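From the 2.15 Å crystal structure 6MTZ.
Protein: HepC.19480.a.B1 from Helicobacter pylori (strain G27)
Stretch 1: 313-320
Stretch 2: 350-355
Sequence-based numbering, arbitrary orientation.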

# COMPACT_ATOMS: atom_id res chain seq x y z
N GLU A 313 -31.16 7.90 -10.24
CA GLU A 313 -32.19 6.90 -9.99
C GLU A 313 -31.61 5.67 -9.30
O GLU A 313 -32.20 5.14 -8.35
CB GLU A 313 -32.88 6.51 -11.30
N LEU A 314 -30.43 5.23 -9.74
CA LEU A 314 -29.78 4.06 -9.14
C LEU A 314 -29.55 4.27 -7.65
O LEU A 314 -29.90 3.40 -6.83
CB LEU A 314 -28.45 3.78 -9.85
CG LEU A 314 -27.78 2.41 -9.65
CD1 LEU A 314 -26.75 2.18 -10.75
CD2 LEU A 314 -27.13 2.29 -8.29
N SER A 315 -28.95 5.40 -7.27
CA SER A 315 -28.59 5.57 -5.86
C SER A 315 -29.81 5.82 -4.98
O SER A 315 -29.76 5.48 -3.79
CB SER A 315 -27.56 6.70 -5.70
OG SER A 315 -28.10 7.94 -6.09
N GLN A 316 -30.90 6.36 -5.51
CA GLN A 316 -32.09 6.43 -4.66
C GLN A 316 -32.84 5.11 -4.60
O GLN A 316 -33.61 4.90 -3.65
CB GLN A 316 -33.03 7.56 -5.09
CG GLN A 316 -33.46 7.59 -6.53
CD GLN A 316 -34.09 8.93 -6.88
OE1 GLN A 316 -34.49 9.68 -5.99
NE2 GLN A 316 -34.17 9.24 -8.17
N MET A 317 -32.63 4.21 -5.55
CA MET A 317 -33.22 2.89 -5.43
C MET A 317 -32.41 2.01 -4.50
O MET A 317 -32.98 1.13 -3.83
CB MET A 317 -33.34 2.23 -6.81
N CYS A 318 -31.10 2.25 -4.40
CA CYS A 318 -30.19 1.34 -3.74
C CYS A 318 -29.47 1.91 -2.53
O CYS A 318 -29.17 1.16 -1.61
CB CYS A 318 -29.13 0.85 -4.74
SG CYS A 318 -29.83 -0.09 -6.11
N PHE A 319 -29.17 3.21 -2.51
CA PHE A 319 -28.28 3.75 -1.49
C PHE A 319 -28.86 4.98 -0.79
O PHE A 319 -28.10 5.82 -0.30
CB PHE A 319 -26.91 4.08 -2.09
CG PHE A 319 -26.33 2.98 -2.94
CD1 PHE A 319 -26.00 1.75 -2.38
CD2 PHE A 319 -26.13 3.17 -4.29
CE1 PHE A 319 -25.47 0.74 -3.17
CE2 PHE A 319 -25.59 2.15 -5.08
CZ PHE A 319 -25.26 0.94 -4.52
N ASN A 320 -30.19 5.10 -0.74
CA ASN A 320 -30.85 6.22 -0.06
C ASN A 320 -30.22 7.56 -0.42
O ASN A 320 -30.06 8.45 0.43
CB ASN A 320 -30.83 6.02 1.46
CG ASN A 320 -31.86 5.02 1.94
OD1 ASN A 320 -33.05 5.14 1.63
ND2 ASN A 320 -31.41 4.02 2.68
N GLU A 350 -25.41 -8.06 -3.37
CA GLU A 350 -26.64 -8.33 -2.63
C GLU A 350 -27.64 -7.19 -2.82
O GLU A 350 -28.81 -7.43 -3.12
CB GLU A 350 -26.34 -8.55 -1.15
N ILE A 351 -27.18 -5.94 -2.68
CA ILE A 351 -28.07 -4.80 -2.89
C ILE A 351 -28.60 -4.78 -4.33
O ILE A 351 -29.80 -4.60 -4.57
CB ILE A 351 -27.34 -3.49 -2.55
CG1 ILE A 351 -26.98 -3.45 -1.07
CG2 ILE A 351 -28.21 -2.29 -2.94
CD1 ILE A 351 -26.12 -2.27 -0.67
N PHE A 352 -27.70 -4.94 -5.31
CA PHE A 352 -28.11 -4.88 -6.71
C PHE A 352 -29.03 -6.04 -7.09
O PHE A 352 -29.85 -5.90 -8.01
CB PHE A 352 -26.88 -4.85 -7.63
CG PHE A 352 -26.23 -3.49 -7.74
CD1 PHE A 352 -26.83 -2.36 -7.19
CD2 PHE A 352 -25.04 -3.34 -8.42
CE1 PHE A 352 -26.25 -1.11 -7.31
CE2 PHE A 352 -24.43 -2.08 -8.54
CZ PHE A 352 -25.04 -0.97 -7.99
N ASN A 353 -28.93 -7.17 -6.39
CA ASN A 353 -29.65 -8.36 -6.83
C ASN A 353 -31.16 -8.16 -6.78
O ASN A 353 -31.88 -8.64 -7.67
CB ASN A 353 -29.25 -9.56 -5.97
CG ASN A 353 -29.99 -10.81 -6.36
OD1 ASN A 353 -31.02 -11.14 -5.78
ND2 ASN A 353 -29.48 -11.51 -7.37
N ASN A 354 -31.66 -7.46 -5.77
CA ASN A 354 -33.09 -7.18 -5.66
C ASN A 354 -33.51 -5.91 -6.40
O ASN A 354 -34.71 -5.62 -6.47
CB ASN A 354 -33.52 -7.04 -4.20
CG ASN A 354 -33.47 -8.35 -3.46
OD1 ASN A 354 -34.29 -9.23 -3.70
ND2 ASN A 354 -32.50 -8.49 -2.56
N ALA A 355 -32.56 -5.17 -6.94
CA ALA A 355 -32.84 -3.85 -7.49
C ALA A 355 -33.63 -3.92 -8.79
O ALA A 355 -33.91 -2.89 -9.41
CB ALA A 355 -31.54 -3.08 -7.70
OXT ALA A 355 -34.03 -4.99 -9.25

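A single ring atom, CE1 of F352, is the meeting point for three side chains of the other stretch: L314 CD2 lies 3.6 Å from F352 CE1, F319 CZ also 3.6 Å from it, and C318 SG 3.9 Å from it. No hydrogen bond crosses between the stretches, so the contact rests on apolar packing and a sulfur-aromatic approach, and it buries a modest 252 Å² in all. Both stretches include the last part of a helix. Residues 313-318 continue a helix that begins earlier in the chain, and F319 is the first residue to leave helical phi/psi; the second stretch enters as helix at E350 and runs to the C-terminal carboxylate of A355. The backbones come closest at C318 and I351, whose CA atoms are 6.6 Å apart, near enough for short side chains to touch.

At that point C318 and I351 both direct their CA-to-CB bonds toward the opposing stretch, and C318 CB sits 3.7 Å from I351 CG2. The m rotamer of C318 places its sulfur 5.0 Å from the centroid of the F352 ring and 79° off the ring normal. SG therefore lies at the ring edge, where the hydrogens carry partial positive charge and a polarizable sulfur is well accommodated. The same sulfur reaches the chain terminus, with C318 SG 3.8 Å from A355 CB; the A355 methyl points toward the first stretch. A355 is held to the preceding turn by a hydrogen bond from its N to F352 O, 3.0 Å long.

L314, F319 and F352 start differently: their CA-to-CB bonds point sideways, and the ends of their side chains come nearer. L314, with chi1 and chi2 both t, brings a methyl obliquely to the F352 ring. One turn later, F319 N donates to S315 O at 2.7 Å, keeping the backbone tied to the helix as it departs from helical geometry. The F319 ring, with chi1 near m, meets F352 obliquely, the centroids 5.9 Å apart and the planes at 55°, an arrangement that is neither a stack nor edge-to-face. F319 also receives I351 at its edge, where F319 CE1 is 4.0 Å from I351 CD1. I351 thus bridges C318 and F319, while F352 gathers L314, C318 and F319. The polar side chains of Q316, N320, N353 and N354 take no part and remain exposed, leaving the junction to hydrocarbon and sulfur.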